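Local coordinates for topoisomerase I-like protein (Leishmania donovani, PDB 2B9S) that probably relaxes supercoiled DNA by transient single-strand cleavage and religation, as the large subunit of a heterodimeric type IB topoisomerase, at residues D[29-34]-D[153-158]; D[213-218]-D[229-234]; D[271-276]-D[362-367]. All blocks are in the same frame, centred on the assembly; numbering follows the deposited sequence.

Contact 1 of 3, residues D[29-34]-D[153-158]. With nucleotides of chain C.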
loop_
_atom_site.group_PDB
_atom_site.type_symbol
_atom_site.label_atom_id
_atom_site.label_comp_id
_atom_site.label_asym_id
_atom_site.label_seq_id
_atom_site.Cartn_x
_atom_site.Cartn_y
_atom_site.Cartn_z
ATOM N N GLY D 29 -10.093 -20.644 6.339
ATOM C CA GLY D 29 -9.693 -20.395 4.953
ATOM C C GLY D 29 -10.297 -19.129 4.382
ATOM O O GLY D 29 -10.433 -18.122 5.073
ATOM N N VAL D 30 -10.700 -19.197 3.123
ATOM C CA VAL D 30 -11.027 -18.004 2.348
ATOM C C VAL D 30 -12.422 -18.036 1.741
ATOM O O VAL D 30 -12.949 -19.106 1.459
ATOM C CB VAL D 30 -9.975 -17.784 1.227
ATOM C CG1 VAL D 30 -8.600 -17.464 1.851
ATOM C CG2 VAL D 30 -9.891 -19.003 0.292
ATOM N N LEU D 31 -13.011 -16.856 1.549
ATOM C CA LEU D 31 -14.301 -16.737 0.872
ATOM C C LEU D 31 -14.084 -16.427 -0.616
ATOM O O LEU D 31 -13.575 -15.358 -0.978
ATOM C CB LEU D 31 -15.206 -15.697 1.571
ATOM C CG LEU D 31 -16.657 -15.458 1.070
ATOM C CD1 LEU D 31 -17.470 -16.743 0.921
ATOM C CD2 LEU D 31 -17.420 -14.459 1.923
ATOM N N PHE D 32 -14.451 -17.383 -1.464
ATOM C CA PHE D 32 -14.354 -17.268 -2.920
ATOM C C PHE D 32 -15.553 -16.493 -3.458
ATOM O O PHE D 32 -16.684 -16.772 -3.053
ATOM C CB PHE D 32 -14.390 -18.664 -3.557
ATOM C CG PHE D 32 -13.155 -19.480 -3.324
ATOM C CD1 PHE D 32 -12.040 -19.329 -4.147
ATOM C CD2 PHE D 32 -13.111 -20.427 -2.299
ATOM C CE1 PHE D 32 -10.885 -20.092 -3.937
ATOM C CE2 PHE D 32 -11.964 -21.194 -2.087
ATOM C CZ PHE D 32 -10.853 -21.024 -2.907
ATOM N N PRO D 33 -15.324 -15.516 -4.369
ATOM C CA PRO D 33 -16.471 -14.819 -4.976
ATOM C C PRO D 33 -17.391 -15.795 -5.730
ATOM O O PRO D 33 -16.944 -16.890 -6.099
ATOM C CB PRO D 33 -15.801 -13.821 -5.954
ATOM C CG PRO D 33 -14.418 -14.313 -6.135
ATOM C CD PRO D 33 -14.036 -14.996 -4.878
ATOM N N PRO D 34 -18.664 -15.407 -5.970
ATOM C CA PRO D 34 -19.590 -16.304 -6.702
ATOM C C PRO D 34 -19.108 -16.661 -8.106
ATOM O O PRO D 34 -18.458 -15.855 -8.767
ATOM C CB PRO D 34 -20.886 -15.489 -6.796
ATOM C CG PRO D 34 -20.771 -14.424 -5.747
ATOM C CD PRO D 34 -19.306 -14.129 -5.599
ATOM N N ALA D 153 -8.286 -9.881 7.925
ATOM C CA ALA D 153 -8.542 -8.670 7.129
ATOM C C ALA D 153 -9.103 -8.936 5.730
ATOM O O ALA D 153 -10.218 -8.513 5.423
ATOM C CB ALA D 153 -7.307 -7.752 7.075
ATOM N N ASN D 154 -8.349 -9.630 4.883
ATOM C CA ASN D 154 -8.744 -9.792 3.474
ATOM C C ASN D 154 -9.072 -11.251 3.113
ATOM O O ASN D 154 -8.497 -11.817 2.178
ATOM C CB ASN D 154 -7.673 -9.187 2.535
ATOM C CG ASN D 154 -6.286 -9.808 2.740
ATOM O OD1 ASN D 154 -5.806 -9.933 3.874
ATOM N ND2 ASN D 154 -5.639 -10.206 1.642
ATOM N N PHE D 155 -10.004 -11.850 3.862
ATOM C CA PHE D 155 -10.426 -13.252 3.648
ATOM C C PHE D 155 -11.212 -13.476 2.341
ATOM O O PHE D 155 -11.327 -14.605 1.877
ATOM C CB PHE D 155 -11.249 -13.756 4.832
ATOM C CG PHE D 155 -12.472 -12.930 5.110
ATOM C CD1 PHE D 155 -12.437 -11.914 6.072
ATOM C CD2 PHE D 155 -13.655 -13.150 4.397
ATOM C CE1 PHE D 155 -13.574 -11.140 6.315
ATOM C CE2 PHE D 155 -14.785 -12.383 4.624
ATOM C CZ PHE D 155 -14.761 -11.382 5.588
ATOM N N ARG D 156 -11.768 -12.409 1.771
ATOM C CA ARG D 156 -12.436 -12.506 0.461
ATOM C C ARG D 156 -11.423 -12.460 -0.671
ATOM O O ARG D 156 -10.813 -11.417 -0.916
ATOM C CB ARG D 156 -13.431 -11.370 0.261
ATOM C CG ARG D 156 -14.650 -11.458 1.103
ATOM C CD ARG D 156 -15.654 -10.424 0.660
ATOM N NE ARG D 156 -16.239 -9.798 1.832
ATOM C CZ ARG D 156 -17.419 -10.128 2.347
ATOM N NH1 ARG D 156 -18.161 -11.080 1.767
ATOM N NH2 ARG D 156 -17.850 -9.492 3.432
ATOM N N VAL D 157 -11.263 -13.588 -1.354
ATOM C CA VAL D 157 -10.377 -13.710 -2.504
ATOM C C VAL D 157 -10.755 -12.680 -3.578
ATOM O O VAL D 157 -11.946 -12.499 -3.899
ATOM C CB VAL D 157 -10.420 -15.142 -3.107
ATOM C CG1 VAL D 157 -9.492 -15.253 -4.317
ATOM C CG2 VAL D 157 -10.046 -16.163 -2.068
ATOM N N GLU D 158 -9.731 -12.008 -4.111
ATOM C CA GLU D 158 -9.902 -10.965 -5.125
ATOM C C GLU D 158 -10.656 -11.544 -6.298
ATOM O O GLU D 158 -10.239 -12.596 -6.829
ATOM C CB GLU D 158 -8.546 -10.439 -5.609
ATOM C CG GLU D 158 -7.790 -9.696 -4.550
ATOM C CD GLU D 158 -6.454 -9.158 -5.045
ATOM O OE1 GLU D 158 -6.276 -8.985 -6.273
ATOM O OE2 GLU D 158 -5.578 -8.917 -4.192
ATOM P P DT C 12 -10.333 -6.522 -4.461
ATOM O OP1 DT C 12 -10.874 -6.956 -5.762
ATOM O OP2 DT C 12 -10.231 -7.489 -3.340
ATOM O "O5'" DT C 12 -8.889 -5.905 -4.741
ATOM C "C5'" DT C 12 -8.646 -4.950 -5.807
ATOM C "C4'" DT C 12 -7.244 -4.406 -5.653
ATOM O "O4'" DT C 12 -7.182 -3.657 -4.421
ATOM C "C3'" DT C 12 -6.085 -5.413 -5.556
ATOM O "O3'" DT C 12 -4.931 -4.866 -6.244
ATOM C "C2'" DT C 12 -5.753 -5.482 -4.065
ATOM C "C1'" DT C 12 -5.975 -4.001 -3.800
ATOM N N1 DT C 12 -5.836 -3.604 -2.393
ATOM C C2 DT C 12 -5.379 -2.334 -2.129
ATOM O O2 DT C 12 -5.141 -1.518 -3.000
ATOM N N3 DT C 12 -5.213 -2.083 -0.788
ATOM C C4 DT C 12 -5.445 -2.958 0.255
ATOM O O4 DT C 12 -5.261 -2.641 1.420
ATOM C C5 DT C 12 -5.908 -4.264 -0.099
ATOM C C7 DT C 12 -6.318 -5.258 0.948
ATOM C C6 DT C 12 -6.066 -4.524 -1.383
#
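L31 and R156 face each other as the single beta bridge between two loops, 29-34 and 153-158, with CA atoms 4.6 Å apart. L31 uses both of its backbone polar atoms here: its N donates to F155 O at 2.8 Å, and its O accepts from V157 N at 2.9 Å. R156 CA also brings its hydrogen to L31 O.

The L31 side chain can be followed outward. L31 CB sits at the edge of the F155 ring, 4.1 Å from F155 CD2, and also near F155 O. CG stands anti to the backbone N (chi1 -177°), and beyond it L31 CD2 comes within 3.5 Å of R156 NH1, with R156 CG a little farther off. The L31 and R156 side chains thus run side by side in the same direction, and one face of the guanidinium also meets F155 CE2 near its rim. Helix 125-137 touches this group through E136 and A137.

V157 points toward loop 29-34. The V30 and V157 side chains cross obliquely, V157 CG2 lying 3.7 Å from V30 CB; V157 CG2 approaches F32 CD1 more loosely, while V157 CB lies 4.0 Å from P33 CD.

E158 CB points away from 29-34, and its extended chain reaches the sugar of DT12 of chain C, E158 OE2 3.4 Å from C2'. K176 and K227 form salt bridges with its two carboxylate oxygens, which would offset its negative charge beside the DNA. The chemistry is therefore divided: two backbone bonds and apolar packing join the loops of the DNA-binding fragment, while the acidic E158, paired with two lysines, packs against the DNA backbone.

Contact 2 of 3, residues D[213-218]-D[229-234]. With nucleotides of chain A.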
loop_
_atom_site.group_PDB
_atom_site.type_symbol
_atom_site.label_atom_id
_atom_site.label_comp_id
_atom_site.label_asym_id
_atom_site.label_seq_id
_atom_site.Cartn_x
_atom_site.Cartn_y
_atom_site.Cartn_z
ATOM N N THR D 213 3.089 -14.994 9.245
ATOM C CA THR D 213 1.878 -14.427 9.874
ATOM C C THR D 213 0.650 -14.500 8.966
ATOM O O THR D 213 -0.415 -13.942 9.288
ATOM C CB THR D 213 2.034 -12.923 10.238
ATOM O OG1 THR D 213 2.190 -12.149 9.038
ATOM C CG2 THR D 213 3.198 -12.670 11.152
ATOM N N TRP D 214 0.805 -15.146 7.811
ATOM C CA TRP D 214 -0.271 -15.215 6.831
ATOM C C TRP D 214 -1.025 -16.529 6.902
ATOM O O TRP D 214 -0.444 -17.556 7.291
ATOM C CB TRP D 214 0.250 -14.958 5.409
ATOM C CG TRP D 214 1.405 -15.798 4.909
ATOM C CD1 TRP D 214 2.737 -15.454 4.922
ATOM C CD2 TRP D 214 1.331 -17.069 4.215
ATOM N NE1 TRP D 214 3.482 -16.449 4.322
ATOM C CE2 TRP D 214 2.643 -17.437 3.875
ATOM C CE3 TRP D 214 0.282 -17.924 3.865
ATOM C CZ2 TRP D 214 2.937 -18.627 3.213
ATOM C CZ3 TRP D 214 0.569 -19.098 3.204
ATOM C CH2 TRP D 214 1.882 -19.440 2.874
ATOM N N LEU D 215 -2.311 -16.491 6.530
ATOM C CA LEU D 215 -3.179 -17.667 6.628
ATOM C C LEU D 215 -3.366 -18.344 5.275
ATOM O O LEU D 215 -3.695 -19.541 5.189
ATOM C CB LEU D 215 -4.563 -17.300 7.203
ATOM C CG LEU D 215 -4.654 -16.326 8.378
ATOM C CD1 LEU D 215 -6.111 -16.141 8.900
ATOM C CD2 LEU D 215 -3.713 -16.702 9.503
ATOM N N ALA D 216 -3.184 -17.571 4.211
ATOM C CA ALA D 216 -3.294 -18.087 2.855
ATOM C C ALA D 216 -2.507 -17.200 1.882
ATOM O O ALA D 216 -2.253 -16.023 2.170
ATOM C CB ALA D 216 -4.784 -18.218 2.442
ATOM N N MET D 217 -2.126 -17.778 0.738
ATOM C CA MET D 217 -1.286 -17.112 -0.264
ATOM C C MET D 217 -1.663 -17.640 -1.637
ATOM O O MET D 217 -1.964 -18.822 -1.794
ATOM C CB MET D 217 0.205 -17.375 0.020
ATOM C CG MET D 217 1.226 -16.743 -0.951
ATOM S SD MET D 217 1.556 -17.645 -2.511
ATOM C CE MET D 217 2.473 -19.068 -1.932
ATOM N N TRP D 218 -1.680 -16.753 -2.629
ATOM C CA TRP D 218 -1.737 -17.177 -4.022
ATOM C C TRP D 218 -0.842 -16.278 -4.860
ATOM O O TRP D 218 -0.395 -15.217 -4.426
ATOM C CB TRP D 218 -3.162 -17.238 -4.565
ATOM C CG TRP D 218 -3.771 -15.915 -4.793
ATOM C CD1 TRP D 218 -3.737 -15.186 -5.949
ATOM C CD2 TRP D 218 -4.512 -15.134 -3.843
ATOM N NE1 TRP D 218 -4.397 -13.997 -5.778
ATOM C CE2 TRP D 218 -4.881 -13.932 -4.495
ATOM C CE3 TRP D 218 -4.893 -15.332 -2.500
ATOM C CZ2 TRP D 218 -5.630 -12.925 -3.859
ATOM C CZ3 TRP D 218 -5.638 -14.317 -1.860
ATOM C CH2 TRP D 218 -5.989 -13.125 -2.552
ATOM N N VAL D 229 -3.569 -13.475 2.644
ATOM C CA VAL D 229 -4.577 -13.221 3.656
ATOM C C VAL D 229 -3.863 -13.064 4.998
ATOM O O VAL D 229 -3.151 -13.960 5.454
ATOM C CB VAL D 229 -5.596 -14.360 3.724
ATOM C CG1 VAL D 229 -6.637 -14.066 4.785
ATOM C CG2 VAL D 229 -6.248 -14.572 2.369
ATOM N N MET D 230 -4.035 -11.903 5.609
ATOM C CA MET D 230 -3.386 -11.589 6.887
ATOM C C MET D 230 -4.402 -11.048 7.917
ATOM O O MET D 230 -5.568 -10.798 7.577
ATOM C CB MET D 230 -2.198 -10.629 6.643
ATOM C CG MET D 230 -0.961 -11.345 5.996
ATOM S SD MET D 230 0.510 -10.329 5.941
ATOM C CE MET D 230 1.744 -11.281 5.009
ATOM N N LEU D 231 -3.964 -10.863 9.167
ATOM C CA LEU D 231 -4.863 -10.380 10.243
ATOM C C LEU D 231 -5.206 -8.900 10.116
ATOM O O LEU D 231 -4.513 -8.166 9.433
ATOM C CB LEU D 231 -4.314 -10.707 11.648
ATOM C CG LEU D 231 -4.053 -12.175 12.031
ATOM C CD1 LEU D 231 -3.964 -12.338 13.533
ATOM C CD2 LEU D 231 -5.100 -13.113 11.492
ATOM N N ALA D 232 -6.310 -8.495 10.738
ATOM C CA ALA D 232 -6.746 -7.107 10.761
ATOM C C ALA D 232 -5.807 -6.277 11.636
ATOM O O ALA D 232 -5.140 -6.821 12.506
ATOM C CB ALA D 232 -8.183 -7.016 11.269
ATOM N N PRO D 233 -5.734 -4.955 11.394
ATOM C CA PRO D 233 -4.837 -4.094 12.189
ATOM C C PRO D 233 -5.159 -4.081 13.695
ATOM O O PRO D 233 -4.263 -3.809 14.504
ATOM C CB PRO D 233 -5.015 -2.701 11.565
ATOM C CG PRO D 233 -5.729 -2.914 10.257
ATOM C CD PRO D 233 -6.468 -4.209 10.354
ATOM N N SER D 234 -6.416 -4.397 14.049
ATOM C CA SER D 234 -6.860 -4.572 15.455
ATOM C C SER D 234 -6.266 -5.790 16.166
ATOM O O SER D 234 -6.346 -5.902 17.398
ATOM C CB SER D 234 -8.398 -4.599 15.567
ATOM O OG SER D 234 -8.975 -5.737 14.935
ATOM P P DC A 8 5.477 -12.255 7.452
ATOM O OP1 DC A 8 6.624 -12.759 8.181
ATOM O OP2 DC A 8 4.226 -13.069 7.452
ATOM O "O5'" DC A 8 4.902 -10.814 7.851
ATOM C "C5'" DC A 8 5.623 -9.701 8.210
ATOM C "C4'" DC A 8 5.492 -8.522 7.229
ATOM O "O4'" DC A 8 5.515 -8.873 5.831
ATOM C "C3'" DC A 8 4.326 -7.556 7.288
ATOM O "O3'" DC A 8 4.373 -6.819 8.521
ATOM C "C2'" DC A 8 4.735 -6.664 6.112
ATOM C "C1'" DC A 8 5.536 -7.604 5.204
ATOM N N1 DC A 8 4.967 -7.659 3.813
ATOM C C2 DC A 8 5.312 -6.627 2.924
ATOM O O2 DC A 8 6.076 -5.729 3.304
ATOM N N3 DC A 8 4.802 -6.641 1.667
ATOM C C4 DC A 8 3.976 -7.626 1.285
ATOM N N4 DC A 8 3.524 -7.573 0.027
ATOM C C5 DC A 8 3.590 -8.692 2.179
ATOM C C6 DC A 8 4.102 -8.662 3.432
ATOM P P DA A 7 6.579 -16.372 2.321
ATOM O OP1 DA A 7 6.763 -17.479 3.288
ATOM O OP2 DA A 7 5.459 -16.359 1.358
ATOM O "O5'" DA A 7 6.503 -15.033 3.157
ATOM C "C5'" DA A 7 7.564 -14.658 3.996
ATOM C "C4'" DA A 7 7.306 -13.274 4.556
ATOM O "O4'" DA A 7 7.761 -12.305 3.581
ATOM C "C3'" DA A 7 5.859 -12.884 4.882
ATOM O "O3'" DA A 7 5.928 -11.967 5.954
ATOM C "C2'" DA A 7 5.445 -12.062 3.692
ATOM C "C1'" DA A 7 6.767 -11.319 3.465
ATOM N N9 DA A 7 6.848 -10.675 2.149
ATOM C C8 DA A 7 6.362 -11.193 0.989
ATOM N N7 DA A 7 6.553 -10.411 -0.027
ATOM C C5 DA A 7 7.178 -9.308 0.482
ATOM C C6 DA A 7 7.631 -8.137 -0.131
ATOM N N6 DA A 7 7.483 -7.904 -1.444
ATOM N N1 DA A 7 8.216 -7.221 0.659
ATOM C C2 DA A 7 8.367 -7.491 1.962
ATOM N N3 DA A 7 7.960 -8.560 2.646
ATOM C C4 DA A 7 7.371 -9.444 1.836
HETATM O O HOH W 1 -1.368 -11.562 9.813
#
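L215 and A216 meet V229 through two backbone bonds where 213-218 and 229-231 run roughly antiparallel, 160° apart. L215 N donates to V229 O at 2.9 Å, nearly straight at 172°, and V229 N donates to A216 O. Farther along, a water bridges T213 O and L231 N, accepting from the latter.

V229 carries the largest share of the buried surface: its CG2 packs 3.9 Å from A216 CB and reaches the edge of the W218 ring near CZ3. L215 CD1 and L231 CD2 touch where their side chains cross at about a right angle.

T213 N and OG1 both donate to OP2 of DC8 of chain A, OG1 at 2.7 Å. M230 CG packs 3.9 Å from W214 CB; the chain beyond is extended, and M230 CE arrives 3.9 Å from C6 of DC8. W214 CG sits between the backbone N and the carbonyl carbon (chi1 54°), and the ring presents its edge to the backbone of DA7 of chain A, while M217 CB lies over one face, toward the rim.

Strands 216-219 and 226-229 form a beta-hairpin at one edge of a mixed four-stranded sheet in the DNA-binding fragment, with 185-187 on the other side of 216-219. N187 bonds to the backbone of L215 and to W214 O; C143 of strand 142-145 touches both L215 and L231, and segment 229-234 leads on to helix 236-266.

Contact 3 of 3, residues D[271-276]-D[362-367]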
loop_
_atom_site.group_PDB
_atom_site.type_symbol
_atom_site.label_atom_id
_atom_site.label_comp_id
_atom_site.label_asym_id
_atom_site.label_seq_id
_atom_site.Cartn_x
_atom_site.Cartn_y
_atom_site.Cartn_z
ATOM N N ASP D 271 35.952 8.850 -2.125
ATOM C CA ASP D 271 35.276 7.649 -2.598
ATOM C C ASP D 271 33.895 8.041 -3.152
ATOM O O ASP D 271 33.077 8.635 -2.438
ATOM C CB ASP D 271 35.168 6.609 -1.480
ATOM C CG ASP D 271 34.478 5.342 -1.934
ATOM O OD1 ASP D 271 33.528 5.443 -2.729
ATOM O OD2 ASP D 271 34.862 4.242 -1.504
ATOM N N LEU D 272 33.643 7.728 -4.425
ATOM C CA LEU D 272 32.413 8.189 -5.088
ATOM C C LEU D 272 31.136 7.557 -4.496
ATOM O O LEU D 272 30.135 8.246 -4.309
ATOM C CB LEU D 272 32.492 7.989 -6.607
ATOM C CG LEU D 272 31.390 8.582 -7.491
ATOM C CD1 LEU D 272 31.385 10.117 -7.414
ATOM C CD2 LEU D 272 31.539 8.070 -8.925
ATOM N N HIS D 273 31.190 6.262 -4.187
ATOM C CA HIS D 273 30.100 5.585 -3.484
ATOM C C HIS D 273 29.762 6.259 -2.143
ATOM O O HIS D 273 28.589 6.503 -1.845
ATOM C CB HIS D 273 30.414 4.091 -3.267
ATOM C CG HIS D 273 29.465 3.411 -2.329
ATOM N ND1 HIS D 273 28.127 3.250 -2.613
ATOM C CD2 HIS D 273 29.651 2.880 -1.097
ATOM C CE1 HIS D 273 27.530 2.648 -1.601
ATOM N NE2 HIS D 273 28.433 2.414 -0.667
ATOM N N VAL D 274 30.791 6.565 -1.352
ATOM C CA VAL D 274 30.616 7.156 -0.016
ATOM C C VAL D 274 29.961 8.546 -0.078
ATOM O O VAL D 274 29.023 8.831 0.693
ATOM C CB VAL D 274 31.956 7.176 0.809
ATOM C CG1 VAL D 274 31.762 7.813 2.168
ATOM C CG2 VAL D 274 32.485 5.763 1.020
ATOM N N ALA D 275 30.440 9.390 -1.002
ATOM C CA ALA D 275 29.907 10.748 -1.178
ATOM C C ALA D 275 28.449 10.739 -1.642
ATOM O O ALA D 275 27.648 11.550 -1.175
ATOM C CB ALA D 275 30.773 11.560 -2.143
ATOM N N GLN D 276 28.134 9.821 -2.562
ATOM C CA GLN D 276 26.765 9.590 -3.051
ATOM C C GLN D 276 25.846 9.068 -1.942
ATOM O O GLN D 276 24.732 9.585 -1.758
ATOM C CB GLN D 276 26.758 8.620 -4.245
ATOM C CG GLN D 276 27.231 9.250 -5.545
ATOM C CD GLN D 276 27.055 8.365 -6.760
ATOM O OE1 GLN D 276 26.579 7.243 -6.671
ATOM N NE2 GLN D 276 27.444 8.873 -7.904
ATOM N N ASP D 362 24.418 6.671 -9.443
ATOM C CA ASP D 362 24.756 5.460 -10.199
ATOM C C ASP D 362 25.647 4.446 -9.449
ATOM O O ASP D 362 25.697 3.268 -9.801
ATOM C CB ASP D 362 25.361 5.832 -11.569
ATOM C CG ASP D 362 26.808 6.338 -11.483
ATOM O OD1 ASP D 362 27.070 7.432 -10.906
ATOM O OD2 ASP D 362 27.680 5.628 -12.039
ATOM N N GLN D 363 26.326 4.925 -8.408
ATOM C CA GLN D 363 27.217 4.109 -7.588
ATOM C C GLN D 363 26.617 3.786 -6.200
ATOM O O GLN D 363 27.343 3.379 -5.292
ATOM C CB GLN D 363 28.581 4.816 -7.455
ATOM C CG GLN D 363 29.330 5.006 -8.798
ATOM C CD GLN D 363 29.608 3.689 -9.506
ATOM O OE1 GLN D 363 30.129 2.758 -8.898
ATOM N NE2 GLN D 363 29.264 3.606 -10.796
ATOM N N LEU D 364 25.304 3.969 -6.052
ATOM C CA LEU D 364 24.585 3.687 -4.792
ATOM C C LEU D 364 23.258 2.915 -4.998
ATOM O O LEU D 364 22.378 3.369 -5.737
ATOM C CB LEU D 364 24.270 5.007 -4.053
ATOM C CG LEU D 364 23.402 4.912 -2.781
ATOM C CD1 LEU D 364 24.171 4.297 -1.586
ATOM C CD2 LEU D 364 22.826 6.254 -2.413
ATOM N N ASN D 365 23.099 1.778 -4.330
ATOM C CA ASN D 365 21.790 1.103 -4.298
ATOM C C ASN D 365 21.204 1.018 -2.874
ATOM O O ASN D 365 21.920 1.266 -1.914
ATOM C CB ASN D 365 21.826 -0.272 -5.018
ATOM C CG ASN D 365 22.655 -1.298 -4.286
ATOM O OD1 ASN D 365 22.550 -1.452 -3.058
ATOM N ND2 ASN D 365 23.487 -2.022 -5.033
ATOM N N PRO D 366 19.888 0.731 -2.738
ATOM C CA PRO D 366 19.268 0.683 -1.398
ATOM C C PRO D 366 19.915 -0.304 -0.416
ATOM O O PRO D 366 20.002 -0.010 0.769
ATOM C CB PRO D 366 17.813 0.308 -1.712
ATOM C CG PRO D 366 17.591 0.882 -3.107
ATOM C CD PRO D 366 18.873 0.507 -3.795
ATOM N N THR D 367 20.374 -1.446 -0.916
ATOM C CA THR D 367 21.090 -2.452 -0.116
ATOM C C THR D 367 22.332 -1.892 0.598
ATOM O O THR D 367 22.549 -2.156 1.773
ATOM C CB THR D 367 21.469 -3.659 -1.001
ATOM O OG1 THR D 367 20.325 -4.500 -1.140
ATOM C CG2 THR D 367 22.581 -4.475 -0.397
#
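H273 and Q276 reach segment 362-367 by different torsions: H273 CG stands anti to the backbone N (chi1 169°), whereas Q276 CG is anti to its carbonyl carbon (chi1 -75°) and the chain beyond is extended. ND1 of H273 donates to Q363 O at 2.8 Å, with the acceptor tilted modestly from the imidazole plane. This bond implies that ND1 carries a proton. The ring's CE1 meets L364 CD1 at 3.7 Å, the two side chains crossing at about a right angle.

The Q276 amide uses both ends. Its OE1 accepts from Q363 N at 2.9 Å, in the carbonyl plane and on a lone pair, and also lies 3.2 Å from Q363 CB. NE2 makes only a weak bond to D362 OD1, 3.4 Å long though nearly straight, with the amide and carboxylate planes turned 65° apart. The other carboxylate oxygen, D362 OD2, accepts from Q363 NE2 at 2.9 Å, the donor standing above the carboxylate plane. Q363 CG packs on L272 CD2.

Each segment also holds a helix start. D271 is the N-cap of helix 272-287, its OD1 accepting from V274 N, and N365 is the N-cap of helix 366-373. T367, in that second helix, packs on a thymine base of the bound DNA.

The contact thus joins the first turn of helix 272-287 to the loop leading into helix 366-373, within the catalytic core. Helix 341-351 covers L272 and Q276 through F350, while L364 reaches A280 farther along helix 272-287 and L369 of helix 366-373.

Contacts 1 and 2 are neighbours in the DNA-binding fragment, their centres 11 Å apart. They touch directly: A153 N lies 2.9 Å from M230 O and N154 OD1 lies 3.2 Å from M230 N, both probable hydrogen bonds that tie loop 153-158 to segment 229-234. Contact 1 meets DNA chain C and contact 2 meets DNA chain A. Contact 3 belongs to the catalytic core, about 44 Å from contact 1 and 37 Å from contact 2 between centres. The vanadate pocket, R290, K328, R386 and H429, is in that same core range, consistent with a clamp-like enzyme that grips DNA between its two parts.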